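Local coordinates for protein glucokinase (Thermus thermophilus, PDB 3VOV) that phosphorylates hexoses such as glucose with ATP as phosphate donor, as a zinc-binding hexokinase of the ROK family, at residues Ser127-Val132 / Val240-Gly245; Ala111-His116 / Gly139-Gly144; Phe103-Ala108 / Ala290-Leu295; Gln220-Val225 / Glu253-Ala258. All blocks are in the same frame, centred on the assembly; numbering follows the deposited sequence.

Contact 1. Residues Ser127-Val132 / Val240-Gly245; sequences SLYLTV and VVVLGG
Strands 127-132 and 240-244 run parallel, 17° apart in direction, and five backbone hydrogen bonds join them. The donors alternate between strands, from L128 N at one end through V242, L130 and G244 to V132 N at the other. The straightest is G244 N to L130 O, 2.9 Å with 177° at the hydrogen and nearly along the C=O axis; V132 N instead reaches G244 O from above the carbonyl plane. Side chains split between two faces. Y129, with CG anti to its backbone N, turns its ring edge to V242, so that CD1 lies 3.7 Å from V242 CG1 while helix 107-118 packs on the same residue. On the opposite face L130 and L243 lie alongside each other, CD2 to CD1 4.0 Å, and L243 CD1 also meets V132 CG2 at 4.0 Å. Helices 212-236 and 253-265 cover that side. Just past the last pair, T131 with G244, comes G245, where a CB would collide with V132 O and T131 OG1; T131 OG1 already stands 3.3 Å from G245 CA. With the strand order 3-2-1-4-5, these are the central strand and its parallel neighbour in an actin-like ATPase sheet. The amides and carbonyls that face across the pair satisfy one another, and those of Y129 and T131 turn to strand 136-142, letting purely apolar side chains face the helices on the leucine side.

Contact 2. Residues Ala111-His116 / Gly139-Gly144; sequences AALAEH and GVVLGG
H116 leaves helix 107-118 with CG anti to its backbone N (chi1 -176°), which carries the imidazole across V141 of strand 136-142. Its CB starts 4.0 Å from V141 CG1, and from there the ring spreads flat beneath that methyl. CG comes within 3.4 Å of V141 CG1, which sits over the middle of the ring, 9° off the normal: a CH-pi contact. ND1 also lies beside this methyl, but its polar partner is S127 OG on strand 127-132, a hydrogen bond that, with the methyl on the face, would restrict the rotation of the ring. CE1 stays under the same methyl, CD2 lies between it and G144 CA, and NE2 at the tip stands 3.5 Å from G144 CA. The other V141 methyl, CG2, rests on the helix backbone near A112 O. One turn back, A112 CB lies 3.7 Å from G139 CA, and a CB on G139 would clash there. L113 reaches the loop with its branch CD1, 3.4 Å from G144 O, an oxygen that H117 NE2 hydrogen-bonds. This is helix-on-sheet packing, the helix crossing the strand at -44° above the hairpin of strands 127-132 and 136-142. An alanine at H116 has neither the ring under V141 CG1 nor ND1 for S127, which would probably loosen the helix over V141. The imidazole therefore does two jobs, one apolar and one polar: ND1 is paired with S127 OG while the ring face packs on valine.

Contact 3. Residues Phe103-Ala108 / Ala290-Leu295; sequences FLENDA and ALTAYL
The contact lies where the outermost strand, within this chain, of the first five-stranded sheet, 102-106, runs into helix 107-118, and where helix 284-299, late in the chain, returns to cross it. The strand and helix axes pass 8.1 Å apart at 136°, and T292 and A293 are the helix residues that touch. T292 points toward the strand, with CG2 anti to its backbone N; this methyl lies 4.0 Å from F103 CB and equally far from E105 CB, so it bridges the two alternate residues on one side of the strand. F103 also points toward the helix, its ring atom CD2 3.9 Å from A293 CA. E105 crosses T292 at about a right angle. Its CG is anti to the backbone N, and the chain then bends at chi2 (55°), turning the carboxylate away from the methyl. OE1 uses its anti lone pair to accept N106 N at 2.8 Å, at the N-cap position of helix 107-118, and N109 ND2 binds the same oxygen. OE2 takes a water at 2.5 Å, and that water also donates to T292 OG1 at 2.9 Å. R148 forms a salt bridge with OE2, while T292 OG1 has a direct partner in G288 O. No direct hydrogen bond links the two segments; the polar tie passes through the water. With two protein donors at OE1, and R148 and the water at OE2, the buried carboxylate is probably held as the charged form, and its orientation is fixed beside the start of the helix.

Contact 4. Residues Gln220-Val225 / Glu253-Ala258; sequences QAARYV and EGYWEA
Y255 lays its ring obliquely against the small side chain of A222, and the two carry most of the contact. Its CG is anti to the backbone N (chi1 170°), which swings the ring off helix 253-265 toward helix 212-236. CD1 lies 3.4 Å from A222 CB, and CE1 passes A222 CA at 3.6 Å. A222 CB also lies 3.3 Å from Y255 O, so A222 sits in the angle between the ring and the carbonyl of one residue. At the ring's far end V225 crosses Y255 at about a right angle, CG2 meeting OH at 3.7 Å. One turn on, A258 and A222 come methyl to methyl, CB to CB 4.1 Å. The short residues A222 and A258 permit a close approach, 8.3 Å between the segment axes at a crossing of -38°. Both helices lie on the same face of the second five-stranded sheet; helix 253-265 is the longer of the two helices in the beta-alpha-beta crossover between parallel strands 240-244 and 275-277, and W256, on another side of it, makes a cation-pi contact with R277. An alanine in place of Y255 removes the ring and hydroxyl that A222 and V225 touch, which would probably leave the two helices less firmly positioned. At the outer margin R223, its CG beside the backbone N, passes A258 O with only its aliphatic part, CG to O 4.2 Å. Beyond the helix, Y224 OH hydrogen-bonds G165 O of a third subunit.

The contacts run across the chain from contact 3 through 2 and 1 to 4, the centres of contacts 3 and 4 lying about 31 Å apart. Contacts 1 and 2, centres about 9 Å apart, share the second sheet, since strands 127-132 and 136-142 are neighbours in it. Contacts 2 and 3, about 10 Å between centres, both draw on helix 107-118. Contact 4 packs on the face of the second sheet away from that helix, V225 reaching L130. In sequence 103-108 and 290-295 enclose the others, so the late helix returns to the first sheet; helix 107-118 connects the two sheets. Contact 1's segments alternate with those of 2 and 4, interlocking distant parts of the chain.

Contact 1. Residues Ser127-Val132 / Val240-Gly245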
loop_
_atom_site.group_PDB
_atom_site.type_symbol
_atom_site.label_atom_id
_atom_site.label_comp_id
_atom_site.label_asym_id
_atom_site.label_seq_id
_atom_site.Cartn_x
_atom_site.Cartn_y
_atom_site.Cartn_z
ATOM N N SER B 127 2.742 28.684 -7.840
ATOM C CA SER B 127 1.559 27.912 -7.566
ATOM C C SER B 127 1.663 26.525 -8.207
ATOM O O SER B 127 2.545 26.238 -9.034
ATOM C CB SER B 127 0.280 28.656 -8.004
ATOM O OG SER B 127 0.302 28.892 -9.401
ATOM N N LEU B 128 0.720 25.680 -7.831
ATOM C CA LEU B 128 0.705 24.319 -8.286
ATOM C C LEU B 128 -0.731 24.057 -8.673
ATOM O O LEU B 128 -1.643 24.362 -7.915
ATOM C CB LEU B 128 1.125 23.479 -7.093
ATOM C CG LEU B 128 1.214 21.983 -6.984
ATOM C CD1 LEU B 128 0.017 21.342 -7.583
ATOM C CD2 LEU B 128 2.548 21.430 -7.495
ATOM N N TYR B 129 -0.928 23.522 -9.865
ATOM C CA TYR B 129 -2.261 23.321 -10.410
ATOM C C TYR B 129 -2.475 21.864 -10.814
ATOM O O TYR B 129 -1.601 21.256 -11.437
ATOM C CB TYR B 129 -2.395 24.205 -11.640
ATOM C CG TYR B 129 -3.649 24.003 -12.451
ATOM C CD1 TYR B 129 -4.827 24.583 -12.058
ATOM C CD2 TYR B 129 -3.631 23.273 -13.643
ATOM C CE1 TYR B 129 -5.997 24.428 -12.799
ATOM C CE2 TYR B 129 -4.787 23.115 -14.412
ATOM C CZ TYR B 129 -5.975 23.715 -13.969
ATOM O OH TYR B 129 -7.144 23.618 -14.692
ATOM N N LEU B 130 -3.634 21.317 -10.463
ATOM C CA LEU B 130 -3.991 19.946 -10.860
ATOM C C LEU B 130 -5.333 19.986 -11.502
ATOM O O LEU B 130 -6.216 20.704 -11.037
ATOM C CB LEU B 130 -4.067 19.044 -9.621
ATOM C CG LEU B 130 -4.076 17.532 -9.913
ATOM C CD1 LEU B 130 -2.658 17.082 -10.206
ATOM C CD2 LEU B 130 -4.674 16.746 -8.705
ATOM N N THR B 131 -5.478 19.290 -12.617
ATOM C CA THR B 131 -6.786 19.207 -13.257
ATOM C C THR B 131 -7.225 17.764 -13.295
ATOM O O THR B 131 -6.524 16.911 -13.850
ATOM C CB THR B 131 -6.798 19.854 -14.697
ATOM O OG1 THR B 131 -8.007 19.504 -15.375
ATOM C CG2 THR B 131 -5.602 19.420 -15.496
ATOM N N VAL B 132 -8.393 17.505 -12.702
ATOM C CA VAL B 132 -9.013 16.179 -12.748
ATOM C C VAL B 132 -10.153 16.193 -13.763
ATOM O O VAL B 132 -11.172 16.836 -13.578
ATOM C CB VAL B 132 -9.524 15.745 -11.317
ATOM C CG1 VAL B 132 -10.041 14.296 -11.306
ATOM C CG2 VAL B 132 -8.394 15.888 -10.319
ATOM N N VAL B 240 0.143 28.688 -3.394
ATOM C CA VAL B 240 -1.247 28.227 -3.388
ATOM C C VAL B 240 -1.292 26.961 -4.239
ATOM O O VAL B 240 -0.519 26.804 -5.203
ATOM C CB VAL B 240 -2.190 29.356 -3.984
ATOM C CG1 VAL B 240 -3.500 28.841 -4.495
ATOM C CG2 VAL B 240 -2.457 30.455 -2.908
ATOM N N VAL B 241 -2.222 26.080 -3.887
ATOM C CA VAL B 241 -2.565 24.929 -4.710
ATOM C C VAL B 241 -3.919 25.182 -5.374
ATOM O O VAL B 241 -4.910 25.544 -4.694
ATOM C CB VAL B 241 -2.598 23.652 -3.859
ATOM C CG1 VAL B 241 -3.062 22.456 -4.700
ATOM C CG2 VAL B 241 -1.209 23.416 -3.252
ATOM N N VAL B 242 -3.990 24.986 -6.686
ATOM C CA VAL B 242 -5.255 25.209 -7.412
ATOM C C VAL B 242 -5.749 23.884 -7.981
ATOM O O VAL B 242 -4.964 23.152 -8.600
ATOM C CB VAL B 242 -5.067 26.232 -8.583
ATOM C CG1 VAL B 242 -6.423 26.511 -9.334
ATOM C CG2 VAL B 242 -4.478 27.542 -8.081
ATOM N N LEU B 243 -7.027 23.572 -7.758
ATOM C CA LEU B 243 -7.614 22.343 -8.287
ATOM C C LEU B 243 -8.744 22.661 -9.255
ATOM O O LEU B 243 -9.715 23.351 -8.907
ATOM C CB LEU B 243 -8.140 21.440 -7.147
ATOM C CG LEU B 243 -8.808 20.104 -7.509
ATOM C CD1 LEU B 243 -7.817 19.172 -8.190
ATOM C CD2 LEU B 243 -9.379 19.417 -6.248
ATOM N N GLY B 244 -8.614 22.148 -10.473
ATOM C CA GLY B 244 -9.652 22.319 -11.481
ATOM C C GLY B 244 -9.987 21.021 -12.183
ATOM O O GLY B 244 -9.751 19.916 -11.663
ATOM N N GLY B 245 -10.537 21.184 -13.376
ATOM C CA GLY B 245 -11.024 20.098 -14.198
ATOM C C GLY B 245 -12.466 19.743 -13.925
ATOM O O GLY B 245 -12.907 19.796 -12.794
#

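Contact 2. Residues Ala111-His116 / Gly139-Gly144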
loop_
_atom_site.group_PDB
_atom_site.type_symbol
_atom_site.label_atom_id
_atom_site.label_comp_id
_atom_site.label_asym_id
_atom_site.label_seq_id
_atom_site.Cartn_x
_atom_site.Cartn_y
_atom_site.Cartn_z
ATOM N N ALA B 111 -3.339 25.987 -18.591
ATOM C CA ALA B 111 -4.346 26.299 -17.591
ATOM C C ALA B 111 -3.691 26.716 -16.279
ATOM O O ALA B 111 -4.138 27.666 -15.629
ATOM C CB ALA B 111 -5.370 25.124 -17.379
ATOM N N ALA B 112 -2.623 26.024 -15.878
ATOM C CA ALA B 112 -1.930 26.385 -14.644
ATOM C C ALA B 112 -1.381 27.843 -14.686
ATOM O O ALA B 112 -1.506 28.600 -13.706
ATOM C CB ALA B 112 -0.750 25.386 -14.384
ATOM N N LEU B 113 -0.731 28.216 -15.794
ATOM C CA LEU B 113 -0.228 29.598 -15.991
ATOM C C LEU B 113 -1.356 30.632 -15.890
ATOM O O LEU B 113 -1.215 31.673 -15.265
ATOM C CB LEU B 113 0.512 29.707 -17.351
ATOM C CG LEU B 113 1.336 30.936 -17.758
ATOM C CD1 LEU B 113 2.475 31.177 -16.740
ATOM C CD2 LEU B 113 1.893 30.812 -19.214
ATOM N N ALA B 114 -2.497 30.315 -16.497
ATOM C CA ALA B 114 -3.615 31.176 -16.520
ATOM C C ALA B 114 -4.188 31.340 -15.109
ATOM O O ALA B 114 -4.402 32.456 -14.660
ATOM C CB ALA B 114 -4.693 30.659 -17.528
ATOM N N GLU B 115 -4.410 30.249 -14.398
ATOM C CA GLU B 115 -4.902 30.371 -13.008
ATOM C C GLU B 115 -3.925 31.131 -12.131
ATOM O O GLU B 115 -4.324 31.862 -11.195
ATOM C CB GLU B 115 -5.206 28.994 -12.397
ATOM C CG GLU B 115 -6.373 28.301 -13.068
ATOM C CD GLU B 115 -7.726 28.845 -12.690
ATOM O OE1 GLU B 115 -7.848 29.579 -11.666
ATOM O OE2 GLU B 115 -8.693 28.477 -13.423
ATOM N N HIS B 116 -2.649 30.984 -12.420
ATOM C CA HIS B 116 -1.634 31.731 -11.679
ATOM C C HIS B 116 -1.687 33.251 -11.846
ATOM O O HIS B 116 -1.647 33.972 -10.864
ATOM C CB HIS B 116 -0.251 31.256 -12.084
ATOM C CG HIS B 116 0.847 31.895 -11.309
ATOM N ND1 HIS B 116 1.331 31.360 -10.133
ATOM C CD2 HIS B 116 1.585 33.010 -11.555
ATOM C CE1 HIS B 116 2.311 32.138 -9.674
ATOM N NE2 HIS B 116 2.496 33.134 -10.528
ATOM N N GLY B 139 0.271 21.431 -13.590
ATOM C CA GLY B 139 1.321 22.338 -14.008
ATOM C C GLY B 139 1.909 22.980 -12.793
ATOM O O GLY B 139 1.210 23.134 -11.777
ATOM N N VAL B 140 3.208 23.293 -12.873
ATOM C CA VAL B 140 3.916 23.994 -11.833
ATOM C C VAL B 140 4.412 25.341 -12.367
ATOM O O VAL B 140 5.079 25.399 -13.412
ATOM C CB VAL B 140 5.124 23.179 -11.328
ATOM C CG1 VAL B 140 5.686 23.864 -10.066
ATOM C CG2 VAL B 140 4.676 21.745 -10.967
ATOM N N VAL B 141 4.080 26.400 -11.633
ATOM C CA VAL B 141 4.423 27.792 -11.993
ATOM C C VAL B 141 5.322 28.333 -10.890
ATOM O O VAL B 141 4.928 28.404 -9.725
ATOM C CB VAL B 141 3.166 28.675 -12.146
ATOM C CG1 VAL B 141 3.524 30.131 -12.551
ATOM C CG2 VAL B 141 2.220 28.038 -13.250
ATOM N N LEU B 142 6.552 28.620 -11.259
ATOM C CA LEU B 142 7.498 29.228 -10.351
ATOM C C LEU B 142 8.123 30.514 -10.920
ATOM O O LEU B 142 8.356 30.551 -12.125
ATOM C CB LEU B 142 8.688 28.231 -10.180
ATOM C CG LEU B 142 8.424 26.726 -9.929
ATOM C CD1 LEU B 142 9.680 25.856 -9.999
ATOM C CD2 LEU B 142 7.734 26.512 -8.596
ATOM N N GLY B 143 8.419 31.553 -10.097
ATOM C CA GLY B 143 7.748 32.979 -10.247
ATOM C C GLY B 143 7.286 33.121 -11.714
ATOM O O GLY B 143 7.892 33.855 -12.503
ATOM N N GLY B 144 6.095 32.589 -11.989
ATOM C CA GLY B 144 5.168 33.411 -12.831
ATOM C C GLY B 144 5.404 32.678 -14.184
ATOM O O GLY B 144 4.799 33.031 -15.166
#

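Contact 3. Residues Phe103-Ala108 / Ala290-Leu295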
loop_
_atom_site.group_PDB
_atom_site.type_symbol
_atom_site.label_atom_id
_atom_site.label_comp_id
_atom_site.label_asym_id
_atom_site.label_seq_id
_atom_site.Cartn_x
_atom_site.Cartn_y
_atom_site.Cartn_z
ATOM N N PHE B 103 4.775 29.861 -29.862
ATOM C CA PHE B 103 5.229 29.252 -28.618
ATOM C C PHE B 103 4.226 28.171 -28.187
ATOM O O PHE B 103 3.049 28.449 -27.973
ATOM C CB PHE B 103 5.396 30.344 -27.532
ATOM C CG PHE B 103 6.441 31.395 -27.878
ATOM C CD1 PHE B 103 7.790 31.144 -27.647
ATOM C CD2 PHE B 103 6.067 32.612 -28.462
ATOM C CE1 PHE B 103 8.767 32.104 -27.973
ATOM C CE2 PHE B 103 7.030 33.591 -28.803
ATOM C CZ PHE B 103 8.385 33.339 -28.545
ATOM N N LEU B 104 4.695 26.929 -28.095
ATOM C CA LEU B 104 3.853 25.785 -27.779
ATOM C C LEU B 104 3.775 25.564 -26.271
ATOM O O LEU B 104 4.748 25.791 -25.559
ATOM C CB LEU B 104 4.512 24.527 -28.322
ATOM C CG LEU B 104 4.711 24.370 -29.816
ATOM C CD1 LEU B 104 4.980 22.877 -30.076
ATOM C CD2 LEU B 104 3.498 24.821 -30.591
ATOM N N GLU B 105 2.646 25.063 -25.796
ATOM C CA GLU B 105 2.557 24.721 -24.396
ATOM C C GLU B 105 1.554 23.581 -24.244
ATOM O O GLU B 105 0.604 23.461 -25.025
ATOM C CB GLU B 105 2.162 25.945 -23.570
ATOM C CG GLU B 105 2.128 25.716 -22.008
ATOM C CD GLU B 105 3.438 25.188 -21.470
ATOM O OE1 GLU B 105 3.669 23.943 -21.522
ATOM O OE2 GLU B 105 4.234 26.014 -20.976
ATOM N N ASN B 106 1.813 22.712 -23.283
ATOM C CA ASN B 106 0.883 21.645 -22.927
ATOM C C ASN B 106 -0.378 22.298 -22.317
ATOM O O ASN B 106 -0.284 23.291 -21.584
ATOM C CB ASN B 106 1.609 20.712 -21.945
ATOM C CG ASN B 106 0.679 20.012 -21.022
ATOM O OD1 ASN B 106 -0.028 19.075 -21.430
ATOM N ND2 ASN B 106 0.668 20.421 -19.768
ATOM N N ASP B 107 -1.552 21.747 -22.607
ATOM C CA ASP B 107 -2.814 22.359 -22.170
ATOM C C ASP B 107 -2.970 22.507 -20.662
ATOM O O ASP B 107 -3.493 23.513 -20.206
ATOM C CB ASP B 107 -4.014 21.630 -22.757
ATOM C CG ASP B 107 -4.100 20.155 -22.318
ATOM O OD1 ASP B 107 -3.152 19.541 -21.797
ATOM O OD2 ASP B 107 -5.183 19.643 -22.448
ATOM N N ALA B 108 -2.507 21.517 -19.893
ATOM C CA ALA B 108 -2.558 21.577 -18.433
ATOM C C ALA B 108 -1.574 22.603 -17.861
ATOM O O ALA B 108 -1.931 23.367 -16.937
ATOM C CB ALA B 108 -2.335 20.165 -17.841
ATOM N N ALA B 290 -2.235 32.108 -24.572
ATOM C CA ALA B 290 -1.913 33.497 -24.843
ATOM C C ALA B 290 -0.836 33.994 -23.893
ATOM O O ALA B 290 0.103 34.644 -24.315
ATOM C CB ALA B 290 -3.182 34.373 -24.770
ATOM N N LEU B 291 -0.973 33.707 -22.596
ATOM C CA LEU B 291 0.040 34.139 -21.643
ATOM C C LEU B 291 1.409 33.558 -21.907
ATOM O O LEU B 291 2.447 34.208 -21.667
ATOM C CB LEU B 291 -0.352 33.756 -20.240
ATOM C CG LEU B 291 -1.298 34.671 -19.507
ATOM C CD1 LEU B 291 -1.899 33.802 -18.369
ATOM C CD2 LEU B 291 -0.510 35.886 -18.962
ATOM N N THR B 292 1.435 32.330 -22.394
ATOM C CA THR B 292 2.711 31.733 -22.829
ATOM C C THR B 292 3.442 32.649 -23.789
ATOM O O THR B 292 4.603 33.005 -23.561
ATOM C CB THR B 292 2.483 30.281 -23.411
ATOM O OG1 THR B 292 1.924 29.484 -22.376
ATOM C CG2 THR B 292 3.777 29.620 -23.898
ATOM N N ALA B 293 2.770 33.038 -24.871
ATOM C CA ALA B 293 3.402 33.918 -25.879
ATOM C C ALA B 293 3.702 35.311 -25.278
ATOM O O ALA B 293 4.735 35.935 -25.555
ATOM C CB ALA B 293 2.471 34.051 -27.120
ATOM N N TYR B 294 2.782 35.818 -24.478
ATOM C CA TYR B 294 2.914 37.178 -23.910
ATOM C C TYR B 294 4.174 37.285 -23.022
ATOM O O TYR B 294 5.030 38.216 -23.158
ATOM C CB TYR B 294 1.628 37.519 -23.115
ATOM C CG TYR B 294 1.681 38.907 -22.514
ATOM C CD1 TYR B 294 2.225 39.135 -21.251
ATOM C CD2 TYR B 294 1.239 39.999 -23.253
ATOM C CE1 TYR B 294 2.277 40.467 -20.708
ATOM C CE2 TYR B 294 1.297 41.287 -22.748
ATOM C CZ TYR B 294 1.799 41.521 -21.489
ATOM O OH TYR B 294 1.833 42.828 -21.070
ATOM N N LEU B 295 4.302 36.335 -22.102
ATOM C CA LEU B 295 5.445 36.309 -21.207
ATOM C C LEU B 295 6.741 35.971 -21.962
ATOM O O LEU B 295 7.779 36.462 -21.615
ATOM C CB LEU B 295 5.207 35.341 -20.031
ATOM C CG LEU B 295 3.997 35.762 -19.174
ATOM C CD1 LEU B 295 3.577 34.652 -18.209
ATOM C CD2 LEU B 295 4.202 37.116 -18.381
HETATM O O HOH W 1 4.091 28.500 -20.725
#

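Contact 4. Residues Gln220-Val225 / Glu253-Ala258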
loop_
_atom_site.group_PDB
_atom_site.type_symbol
_atom_site.label_atom_id
_atom_site.label_comp_id
_atom_site.label_asym_id
_atom_site.label_seq_id
_atom_site.Cartn_x
_atom_site.Cartn_y
_atom_site.Cartn_z
ATOM N N GLN B 220 -12.540 7.359 -1.767
ATOM C CA GLN B 220 -11.174 6.878 -1.868
ATOM C C GLN B 220 -10.395 7.680 -2.924
ATOM O O GLN B 220 -9.242 8.051 -2.704
ATOM C CB GLN B 220 -11.120 5.375 -2.173
ATOM C CG GLN B 220 -9.735 4.920 -2.659
ATOM C CD GLN B 220 -9.608 3.401 -2.801
ATOM O OE1 GLN B 220 -9.263 2.877 -3.875
ATOM N NE2 GLN B 220 -9.879 2.694 -1.723
ATOM N N ALA B 221 -11.046 7.950 -4.056
ATOM C CA ALA B 221 -10.428 8.750 -5.135
ATOM C C ALA B 221 -10.190 10.170 -4.666
ATOM O O ALA B 221 -9.132 10.757 -4.917
ATOM C CB ALA B 221 -11.346 8.754 -6.375
ATOM N N ALA B 222 -11.189 10.763 -3.999
ATOM C CA ALA B 222 -11.005 12.106 -3.398
ATOM C C ALA B 222 -9.810 12.188 -2.431
ATOM O O ALA B 222 -9.011 13.134 -2.496
ATOM C CB ALA B 222 -12.341 12.596 -2.686
ATOM N N ARG B 223 -9.672 11.220 -1.533
ATOM C CA ARG B 223 -8.519 11.223 -0.629
ATOM C C ARG B 223 -7.156 11.100 -1.358
ATOM O O ARG B 223 -6.174 11.674 -0.895
ATOM C CB ARG B 223 -8.633 10.087 0.412
ATOM C CG ARG B 223 -9.878 10.231 1.388
ATOM C CD ARG B 223 -9.716 9.299 2.596
ATOM N NE ARG B 223 -9.768 7.916 2.162
ATOM C CZ ARG B 223 -10.894 7.250 1.910
ATOM N NH1 ARG B 223 -12.083 7.823 2.108
ATOM N NH2 ARG B 223 -10.817 6.000 1.494
ATOM N N TYR B 224 -7.076 10.289 -2.422
ATOM C CA TYR B 224 -5.801 10.156 -3.152
ATOM C C TYR B 224 -5.404 11.482 -3.776
ATOM O O TYR B 224 -4.220 11.819 -3.833
ATOM C CB TYR B 224 -5.859 9.069 -4.224
ATOM C CG TYR B 224 -5.593 7.664 -3.661
ATOM C CD1 TYR B 224 -4.399 7.375 -2.986
ATOM C CD2 TYR B 224 -6.513 6.650 -3.842
ATOM C CE1 TYR B 224 -4.136 6.049 -2.491
ATOM C CE2 TYR B 224 -6.296 5.348 -3.349
ATOM C CZ TYR B 224 -5.134 5.076 -2.659
ATOM O OH TYR B 224 -4.948 3.820 -2.219
ATOM N N VAL B 225 -6.397 12.255 -4.219
ATOM C CA VAL B 225 -6.094 13.591 -4.765
ATOM C C VAL B 225 -5.533 14.464 -3.636
ATOM O O VAL B 225 -4.515 15.104 -3.832
ATOM C CB VAL B 225 -7.305 14.249 -5.432
ATOM C CG1 VAL B 225 -6.941 15.699 -5.845
ATOM C CG2 VAL B 225 -7.749 13.413 -6.686
ATOM N N GLU B 253 -20.557 17.359 -3.224
ATOM C CA GLU B 253 -19.850 18.100 -2.167
ATOM C C GLU B 253 -19.067 17.237 -1.157
ATOM O O GLU B 253 -18.026 17.689 -0.611
ATOM C CB GLU B 253 -20.792 19.025 -1.407
ATOM C CG GLU B 253 -20.038 20.238 -0.836
ATOM C CD GLU B 253 -19.401 21.109 -1.921
ATOM O OE1 GLU B 253 -20.078 21.370 -2.967
ATOM O OE2 GLU B 253 -18.232 21.560 -1.711
ATOM N N GLY B 254 -19.563 16.035 -0.887
ATOM C CA GLY B 254 -18.790 15.062 -0.096
ATOM C C GLY B 254 -17.407 14.792 -0.688
ATOM O O GLY B 254 -16.465 14.447 0.050
ATOM N N TYR B 255 -17.265 14.950 -2.015
ATOM C CA TYR B 255 -15.976 14.656 -2.674
ATOM C C TYR B 255 -14.973 15.708 -2.254
ATOM O O TYR B 255 -13.903 15.409 -1.792
ATOM C CB TYR B 255 -16.130 14.628 -4.201
ATOM C CG TYR B 255 -14.825 14.567 -5.001
ATOM C CD1 TYR B 255 -14.264 13.325 -5.377
ATOM C CD2 TYR B 255 -14.196 15.738 -5.451
ATOM C CE1 TYR B 255 -13.095 13.278 -6.137
ATOM C CE2 TYR B 255 -13.007 15.684 -6.214
ATOM C CZ TYR B 255 -12.485 14.453 -6.559
ATOM O OH TYR B 255 -11.315 14.411 -7.274
ATOM N N TRP B 256 -15.375 16.962 -2.367
ATOM C CA TRP B 256 -14.512 18.075 -2.027
ATOM C C TRP B 256 -14.140 18.066 -0.548
ATOM O O TRP B 256 -12.964 18.279 -0.193
ATOM C CB TRP B 256 -15.139 19.397 -2.465
ATOM C CG TRP B 256 -14.096 20.418 -2.727
ATOM C CD1 TRP B 256 -13.465 21.212 -1.787
ATOM C CD2 TRP B 256 -13.475 20.727 -3.994
ATOM N NE1 TRP B 256 -12.523 22.011 -2.409
ATOM C CE2 TRP B 256 -12.498 21.721 -3.750
ATOM C CE3 TRP B 256 -13.687 20.298 -5.315
ATOM C CZ2 TRP B 256 -11.719 22.272 -4.773
ATOM C CZ3 TRP B 256 -12.910 20.864 -6.337
ATOM C CH2 TRP B 256 -11.945 21.824 -6.054
ATOM N N GLU B 257 -15.103 17.739 0.319
ATOM C CA GLU B 257 -14.819 17.670 1.753
ATOM C C GLU B 257 -13.767 16.598 2.093
ATOM O O GLU B 257 -12.850 16.841 2.884
ATOM C CB GLU B 257 -16.108 17.416 2.573
ATOM C CG GLU B 257 -17.218 18.465 2.307
ATOM C CD GLU B 257 -18.652 18.063 2.807
ATOM O OE1 GLU B 257 -18.972 16.859 3.044
ATOM O OE2 GLU B 257 -19.481 19.003 2.933
ATOM N N ALA B 258 -13.924 15.409 1.506
ATOM C CA ALA B 258 -13.038 14.284 1.771
ATOM C C ALA B 258 -11.660 14.593 1.225
ATOM O O ALA B 258 -10.683 14.281 1.837
ATOM C CB ALA B 258 -13.589 13.017 1.159
#